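Local structure of MAU2 chromatid cohesion factor homolog (Saccharomyces cerevisiae, 4XDN) at residues N322-L326 and K350-T355; T355-I359 and Y379-L383; G428-V432 and V459-R463. The protein forms a complex with SCC2 that is required for cohesin to associate with chromosomes, and so takes part in sister chromatid cohesion. All coordinates share one frame; numbering follows the deposited sequence.

Contact 1: residues N322-L326 and K350-T355; sequences NILLL and KVYSTT
Asn322 and Thr355 tie together segments 322-326 and 350-355, which lie on helices 317-331 and 339-360 and run antiparallel, their axes at 157°. Asn322 ND2 donates to Thr355 OG1 over 2.9 Å, nearly straight at 164° and close to the plane of the amide. The asparagine reaches this far because CG is anti to its backbone N (chi1 -167°), which swings the amide across the gap. Thr355 OG1 gives its own proton to Val351 O one helical turn back, at 2.7 Å, and this fixes the hydroxyl as the acceptor for the amide.

Packing is tightest around Val351, whose two branches divide the work: CG2 presses on Leu325 CG at 3.6 Å, while CG1 lies against the base of Leu326. Beta-branching suits the place by setting two methyls close to the backbone, one for each leucine, and Cys386 of helix 369-398 also touches Val351. The side toward solvent is looser. There the extended Lys350 crosses Leu325 at about a right angle and lends only its aliphatic part, CD standing 3.8 Å from Leu325 CD2. A water fills in here, donating to Asn322 OD1 at 2.8 Å and to Thr354 OG1 at 3.0 Å; Thr354 OG1 in turn donates to Lys350 O. A leucine in place of Asn322 would probably leave Thr355 OG1 without its cross-helix donor and the water without one of its two acceptors.

Both ends of the buried amide are thus used, one by a hydroxyl and the other by water, beside the apolar packing of Val351, Leu325 and Leu326, which probably holds the amide in one orientation.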
loop_
_atom_site.group_PDB
_atom_site.type_symbol
_atom_site.label_atom_id
_atom_site.label_comp_id
_atom_site.label_asym_id
_atom_site.label_seq_id
_atom_site.Cartn_x
_atom_site.Cartn_y
_atom_site.Cartn_z
ATOM N N ASN A 322 -0.795 15.976 -0.174
ATOM C CA ASN A 322 -1.988 15.269 0.278
ATOM C C ASN A 322 -1.626 13.908 0.875
ATOM O O ASN A 322 -2.140 13.529 1.927
ATOM C CB ASN A 322 -2.971 15.096 -0.881
ATOM C CG ASN A 322 -4.352 14.662 -0.422
ATOM O OD1 ASN A 322 -4.910 15.214 0.530
ATOM N ND2 ASN A 322 -4.912 13.664 -1.100
ATOM N N ILE A 323 -0.733 13.185 0.199
ATOM C CA ILE A 323 -0.250 11.893 0.685
ATOM C C ILE A 323 0.526 12.072 1.987
ATOM O O ILE A 323 0.328 11.324 2.943
ATOM C CB ILE A 323 0.662 11.191 -0.356
ATOM C CG1 ILE A 323 -0.125 10.824 -1.622
ATOM C CG2 ILE A 323 1.314 9.937 0.238
ATOM C CD1 ILE A 323 -1.175 9.736 -1.435
ATOM N N LEU A 324 1.416 13.059 2.013
ATOM C CA LEU A 324 2.250 13.305 3.185
ATOM C C LEU A 324 1.401 13.653 4.399
ATOM O O LEU A 324 1.711 13.253 5.521
ATOM C CB LEU A 324 3.248 14.430 2.907
ATOM C CG LEU A 324 4.087 14.890 4.102
ATOM C CD1 LEU A 324 4.859 13.726 4.721
ATOM C CD2 LEU A 324 5.035 16.002 3.686
ATOM N N LEU A 325 0.329 14.402 4.171
ATOM C CA LEU A 325 -0.548 14.797 5.258
ATOM C C LEU A 325 -1.289 13.576 5.796
ATOM O O LEU A 325 -1.547 13.478 6.995
ATOM C CB LEU A 325 -1.532 15.871 4.794
ATOM C CG LEU A 325 -2.455 16.445 5.872
ATOM C CD1 LEU A 325 -1.656 17.007 7.043
ATOM C CD2 LEU A 325 -3.349 17.525 5.276
ATOM N N LEU A 326 -1.616 12.644 4.908
ATOM C CA LEU A 326 -2.267 11.404 5.315
ATOM C C LEU A 326 -1.332 10.578 6.191
ATOM O O LEU A 326 -1.716 10.138 7.274
ATOM C CB LEU A 326 -2.702 10.591 4.092
ATOM C CG LEU A 326 -3.309 9.211 4.367
ATOM C CD1 LEU A 326 -4.608 9.327 5.151
ATOM C CD2 LEU A 326 -3.532 8.454 3.064
ATOM N N LYS A 350 -9.205 17.288 6.184
ATOM C CA LYS A 350 -8.580 18.096 5.142
ATOM C C LYS A 350 -8.114 17.213 3.988
ATOM O O LYS A 350 -8.321 17.546 2.820
ATOM C CB LYS A 350 -7.403 18.897 5.703
ATOM C CG LYS A 350 -6.632 19.681 4.651
ATOM C CD LYS A 350 -5.579 20.578 5.282
ATOM C CE LYS A 350 -4.719 21.256 4.222
ATOM N NZ LYS A 350 -3.575 21.995 4.825
ATOM N N VAL A 351 -7.480 16.093 4.324
ATOM C CA VAL A 351 -7.075 15.104 3.331
ATOM C C VAL A 351 -8.293 14.640 2.544
ATOM O O VAL A 351 -8.244 14.499 1.320
ATOM C CB VAL A 351 -6.391 13.885 3.992
ATOM C CG1 VAL A 351 -6.072 12.806 2.959
ATOM C CG2 VAL A 351 -5.127 14.318 4.721
ATOM N N TYR A 352 -9.388 14.406 3.259
ATOM C CA TYR A 352 -10.633 13.977 2.638
ATOM C C TYR A 352 -11.130 15.023 1.641
ATOM O O TYR A 352 -11.358 14.711 0.471
ATOM C CB TYR A 352 -11.692 13.714 3.708
ATOM C CG TYR A 352 -12.955 13.072 3.185
ATOM C CD1 TYR A 352 -14.011 13.849 2.725
ATOM C CD2 TYR A 352 -13.099 11.691 3.158
ATOM C CE1 TYR A 352 -15.171 13.269 2.248
ATOM C CE2 TYR A 352 -14.258 11.101 2.684
ATOM C CZ TYR A 352 -15.290 11.897 2.229
ATOM O OH TYR A 352 -16.449 11.325 1.754
ATOM N N SER A 353 -11.284 16.262 2.102
ATOM C CA SER A 353 -11.795 17.337 1.252
ATOM C C SER A 353 -10.854 17.654 0.089
ATOM O O SER A 353 -11.310 17.923 -1.023
ATOM C CB SER A 353 -12.036 18.604 2.076
ATOM O OG SER A 353 -10.822 19.123 2.587
ATOM N N THR A 354 -9.549 17.636 0.345
ATOM C CA THR A 354 -8.567 17.868 -0.712
ATOM C C THR A 354 -8.721 16.813 -1.796
ATOM O O THR A 354 -8.735 17.123 -2.987
ATOM C CB THR A 354 -7.119 17.837 -0.174
ATOM O OG1 THR A 354 -6.913 18.935 0.720
ATOM C CG2 THR A 354 -6.103 17.929 -1.317
ATOM N N THR A 355 -8.840 15.563 -1.362
ATOM C CA THR A 355 -8.978 14.432 -2.267
ATOM C C THR A 355 -10.246 14.557 -3.106
ATOM O O THR A 355 -10.236 14.260 -4.300
ATOM C CB THR A 355 -8.996 13.104 -1.484
ATOM O OG1 THR A 355 -7.753 12.951 -0.787
ATOM C CG2 THR A 355 -9.196 11.914 -2.408
HETATM O O HOH W 1 -4.534 17.580 2.058
#

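Contact 2: residues T355-I359 and Y379-L383; sequences TQKLI and YKSIL
Leu358 crosses Tyr379 at about a right angle and sets its CB over one face of the ring, 4.0 Å from the ring centroid and 21° off the normal, a CH-pi contact displaced toward the rim, to which a flat ring is suited. Leu358 CD1 continues along the same side to Tyr379 CE1, 3.7 Å away. The ring stands there because CG of Tyr379 is anti to the carbonyl carbon (chi1 -77°), which sends it toward Leu358.

Ile359 meets the tyrosine differently: the two side chains run alongside one another, pointing opposite ways, bringing Ile359 CG1 to 3.4 Å from Tyr379 CB. Beyond that, Ile359 CD1 and Leu383 CD1 meet tip to tip at 4.0 Å. Thr355 is small enough to sit where the backbones come closest; its methyl CG2 rests 3.2 Å from Tyr379 O and also touches Leu383 CD2. Its hydroxyl, engaged with Val351 and Asn322, here packs on the CG2 methyl of Ile382. Lys380 NZ bonds to a polar side chain of another protein's chain.

Segments 355-359 and 379-383 thus meet through apolar packing and one CH-pi contact, so the hydrophobic effect probably contributes most, while Thr355 OG1 and Lys380 NZ find their polar partners elsewhere.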
loop_
_atom_site.group_PDB
_atom_site.type_symbol
_atom_site.label_atom_id
_atom_site.label_comp_id
_atom_site.label_asym_id
_atom_site.label_seq_id
_atom_site.Cartn_x
_atom_site.Cartn_y
_atom_site.Cartn_z
ATOM N N THR A 355 -8.840 15.563 -1.362
ATOM C CA THR A 355 -8.978 14.432 -2.267
ATOM C C THR A 355 -10.246 14.557 -3.106
ATOM O O THR A 355 -10.236 14.260 -4.300
ATOM C CB THR A 355 -8.996 13.104 -1.484
ATOM O OG1 THR A 355 -7.753 12.951 -0.787
ATOM C CG2 THR A 355 -9.196 11.914 -2.408
ATOM N N GLN A 356 -11.333 15.001 -2.481
ATOM C CA GLN A 356 -12.585 15.216 -3.200
ATOM C C GLN A 356 -12.396 16.210 -4.342
ATOM O O GLN A 356 -12.938 16.025 -5.431
ATOM C CB GLN A 356 -13.675 15.716 -2.255
ATOM C CG GLN A 356 -14.262 14.644 -1.357
ATOM C CD GLN A 356 -15.376 15.175 -0.475
ATOM O OE1 GLN A 356 -15.264 16.255 0.109
ATOM N NE2 GLN A 356 -16.467 14.423 -0.386
ATOM N N LYS A 357 -11.625 17.263 -4.084
ATOM C CA LYS A 357 -11.357 18.284 -5.091
ATOM C C LYS A 357 -10.441 17.757 -6.198
ATOM O O LYS A 357 -10.594 18.126 -7.363
ATOM C CB LYS A 357 -10.739 19.526 -4.442
ATOM C CG LYS A 357 -11.749 20.417 -3.736
ATOM C CD LYS A 357 -11.088 21.652 -3.139
ATOM C CE LYS A 357 -11.765 22.938 -3.603
ATOM N NZ LYS A 357 -11.522 23.224 -5.049
ATOM N N LEU A 358 -9.492 16.898 -5.834
ATOM C CA LEU A 358 -8.599 16.297 -6.817
ATOM C C LEU A 358 -9.400 15.446 -7.795
ATOM O O LEU A 358 -9.136 15.452 -8.999
ATOM C CB LEU A 358 -7.522 15.452 -6.134
ATOM C CG LEU A 358 -6.440 16.213 -5.361
ATOM C CD1 LEU A 358 -5.530 15.237 -4.622
ATOM C CD2 LEU A 358 -5.623 17.104 -6.288
ATOM N N ILE A 359 -10.381 14.720 -7.272
ATOM C CA ILE A 359 -11.287 13.943 -8.107
ATOM C C ILE A 359 -12.102 14.868 -9.006
ATOM O O ILE A 359 -12.187 14.663 -10.216
ATOM C CB ILE A 359 -12.242 13.085 -7.254
ATOM C CG1 ILE A 359 -11.452 12.034 -6.475
ATOM C CG2 ILE A 359 -13.295 12.404 -8.131
ATOM C CD1 ILE A 359 -12.250 11.354 -5.384
ATOM N N TYR A 379 -7.836 7.689 -5.577
ATOM C CA TYR A 379 -8.362 8.809 -4.806
ATOM C C TYR A 379 -9.468 8.331 -3.873
ATOM O O TYR A 379 -9.547 8.757 -2.723
ATOM C CB TYR A 379 -8.900 9.908 -5.730
ATOM C CG TYR A 379 -7.849 10.779 -6.385
ATOM C CD1 TYR A 379 -6.696 11.154 -5.705
ATOM C CD2 TYR A 379 -8.017 11.239 -7.687
ATOM C CE1 TYR A 379 -5.742 11.956 -6.302
ATOM C CE2 TYR A 379 -7.066 12.039 -8.290
ATOM C CZ TYR A 379 -5.931 12.394 -7.592
ATOM O OH TYR A 379 -4.980 13.189 -8.187
ATOM N N LYS A 380 -10.319 7.440 -4.372
ATOM C CA LYS A 380 -11.423 6.919 -3.576
ATOM C C LYS A 380 -10.911 6.068 -2.418
ATOM O O LYS A 380 -11.505 6.054 -1.342
ATOM C CB LYS A 380 -12.379 6.110 -4.454
ATOM C CG LYS A 380 -13.274 6.975 -5.335
ATOM C CD LYS A 380 -13.852 6.197 -6.507
ATOM C CE LYS A 380 -14.704 5.028 -6.046
ATOM N NZ LYS A 380 -15.289 4.287 -7.199
ATOM N N SER A 381 -9.801 5.369 -2.635
ATOM C CA SER A 381 -9.201 4.563 -1.576
ATOM C C SER A 381 -8.682 5.470 -0.467
ATOM O O SER A 381 -8.742 5.119 0.709
ATOM C CB SER A 381 -8.068 3.692 -2.123
ATOM O OG SER A 381 -6.929 4.471 -2.440
ATOM N N ILE A 382 -8.171 6.637 -0.849
ATOM C CA ILE A 382 -7.701 7.615 0.125
ATOM C C ILE A 382 -8.873 8.097 0.971
ATOM O O ILE A 382 -8.744 8.243 2.186
ATOM C CB ILE A 382 -7.005 8.816 -0.555
ATOM C CG1 ILE A 382 -5.692 8.357 -1.193
ATOM C CG2 ILE A 382 -6.739 9.937 0.457
ATOM C CD1 ILE A 382 -4.962 9.427 -1.991
ATOM N N LEU A 383 -10.014 8.341 0.332
ATOM C CA LEU A 383 -11.226 8.700 1.064
ATOM C C LEU A 383 -11.573 7.594 2.056
ATOM O O LEU A 383 -11.982 7.863 3.185
ATOM C CB LEU A 383 -12.404 8.937 0.115
ATOM C CG LEU A 383 -12.304 10.075 -0.906
ATOM C CD1 LEU A 383 -13.559 10.113 -1.771
ATOM C CD2 LEU A 383 -12.089 11.421 -0.228
#

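Contact 3: residues G428-V432 and V459-R463; sequences GGGAV and VQAAR. With SO4 (sulfate ion), chain G.
Arg463 reaches from helix 446-466 to Gly430 in the loop and to Val432, where a sulfate, probably from the crystallisation liquor, is bound. CB and CG leave the helix beside the backbone of the preceding turn, CG lying 3.3 Å from Val459 O. From CG to NE the chain is extended; CD and NE pass Val459, whose CG1 lies over one face of the guanidinium, and NE has a long, weak ion pair with an acidic side chain of another protein's chain. At the tip the two nitrogens diverge. NH1 donates to sulfate O3 at 3.2 Å, almost straight (171°) and with the oxygen in the guanidinium plane, and also touches Val432 CG2 at 3.7 Å. NH2 ends 3.4 Å from Gly430 CA, where any side chain would collide with it; glycine also accepts the positive phi here (78°).

Val432 opens helix 432-440. Its N donates to sulfate O1 at 2.8 Å, and its CG2 packs on Val459 CG1 at 3.8 Å.

An arginine and a backbone N-H at a helix start each give the sulfate one hydrogen bond; the helix dipole probably adds to the attraction, so this loop offers a small site for an anion.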
loop_
_atom_site.group_PDB
_atom_site.type_symbol
_atom_site.label_atom_id
_atom_site.label_comp_id
_atom_site.label_asym_id
_atom_site.label_seq_id
_atom_site.Cartn_x
_atom_site.Cartn_y
_atom_site.Cartn_z
ATOM N N GLY A 428 -17.709 -8.196 25.210
ATOM C CA GLY A 428 -17.476 -9.377 26.015
ATOM C C GLY A 428 -17.826 -10.665 25.292
ATOM O O GLY A 428 -17.951 -11.717 25.916
ATOM N N GLY A 429 -17.984 -10.583 23.974
ATOM C CA GLY A 429 -18.311 -11.748 23.171
ATOM C C GLY A 429 -17.104 -12.618 22.876
ATOM O O GLY A 429 -17.230 -13.671 22.250
ATOM N N GLY A 430 -15.930 -12.178 23.319
ATOM C CA GLY A 430 -14.703 -12.927 23.108
ATOM C C GLY A 430 -14.164 -12.770 21.700
ATOM O O GLY A 430 -13.003 -12.417 21.507
ATOM N N ALA A 431 -15.014 -13.054 20.719
ATOM C CA ALA A 431 -14.685 -12.862 19.310
ATOM C C ALA A 431 -13.538 -13.760 18.851
ATOM O O ALA A 431 -12.811 -13.415 17.918
ATOM C CB ALA A 431 -14.344 -11.397 19.043
ATOM N N VAL A 432 -13.380 -14.910 19.498
ATOM C CA VAL A 432 -12.359 -15.871 19.096
ATOM C C VAL A 432 -12.612 -16.333 17.663
ATOM O O VAL A 432 -11.706 -16.318 16.832
ATOM C CB VAL A 432 -12.325 -17.093 20.044
ATOM C CG1 VAL A 432 -11.366 -18.167 19.536
ATOM C CG2 VAL A 432 -11.927 -16.663 21.444
ATOM N N VAL A 459 -7.604 -12.960 24.724
ATOM C CA VAL A 459 -8.887 -13.497 25.157
ATOM C C VAL A 459 -8.717 -14.891 25.749
ATOM O O VAL A 459 -9.208 -15.170 26.842
ATOM C CB VAL A 459 -9.891 -13.544 23.984
ATOM C CG1 VAL A 459 -11.141 -14.345 24.347
ATOM C CG2 VAL A 459 -10.272 -12.134 23.571
ATOM N N GLN A 460 -8.019 -15.763 25.029
ATOM C CA GLN A 460 -7.831 -17.139 25.472
ATOM C C GLN A 460 -7.026 -17.194 26.767
ATOM O O GLN A 460 -7.305 -18.011 27.641
ATOM C CB GLN A 460 -7.136 -17.967 24.387
ATOM C CG GLN A 460 -7.944 -18.142 23.102
ATOM C CD GLN A 460 -9.055 -19.170 23.231
ATOM O OE1 GLN A 460 -9.758 -19.225 24.242
ATOM N NE2 GLN A 460 -9.214 -19.996 22.203
ATOM N N ALA A 461 -6.031 -16.319 26.885
ATOM C CA ALA A 461 -5.193 -16.274 28.078
ATOM C C ALA A 461 -5.993 -15.765 29.272
ATOM O O ALA A 461 -5.799 -16.215 30.402
ATOM C CB ALA A 461 -3.977 -15.398 27.841
ATOM N N ALA A 462 -6.894 -14.822 29.013
ATOM C CA ALA A 462 -7.780 -14.310 30.047
ATOM C C ALA A 462 -8.703 -15.415 30.542
ATOM O O ALA A 462 -9.026 -15.485 31.725
ATOM C CB ALA A 462 -8.593 -13.137 29.521
ATOM N N ARG A 463 -9.121 -16.283 29.627
ATOM C CA ARG A 463 -10.027 -17.371 29.970
ATOM C C ARG A 463 -9.299 -18.474 30.731
ATOM O O ARG A 463 -9.861 -19.070 31.646
ATOM C CB ARG A 463 -10.683 -17.931 28.708
ATOM C CG ARG A 463 -11.682 -16.971 28.088
ATOM C CD ARG A 463 -12.243 -17.489 26.777
ATOM N NE ARG A 463 -13.227 -16.565 26.221
ATOM C CZ ARG A 463 -13.923 -16.785 25.110
ATOM N NH1 ARG A 463 -13.749 -17.904 24.420
ATOM N NH2 ARG A 463 -14.797 -15.882 24.690
HETATM S S SO4 G . -15.989 -17.356 21.126
HETATM O O1 SO4 G . -15.267 -16.089 21.200
HETATM O O2 SO4 G . -16.400 -17.601 19.747
HETATM O O3 SO4 G . -15.117 -18.438 21.574
HETATM O O4 SO4 G . -17.168 -17.296 21.983
#

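In the fold
Contacts 1 and 2 are consecutive seams on helix 339-360, their centres 8 Å apart. They share Thr355, whose hydroxyl bonds in the first and whose methyl packs in the second. They also touch directly: Val351 CG1 lies 3.9 Å from Ile382 CG2, and Asn322 ND2 lies 3.9 Å from Leu358 CD1. Helix 339-360 thus lies against both 317-331 and 369-398, antiparallel to each at these segments. Contact 3 lies farther along the largely helical chain, its centre 37 Å from that of contact 1 and 38 Å from that of contact 2, with about 25 Å between the nearest atoms of contacts 2 and 3. The sulfate belongs to contact 3. Another protein's chain comes within reach of all three.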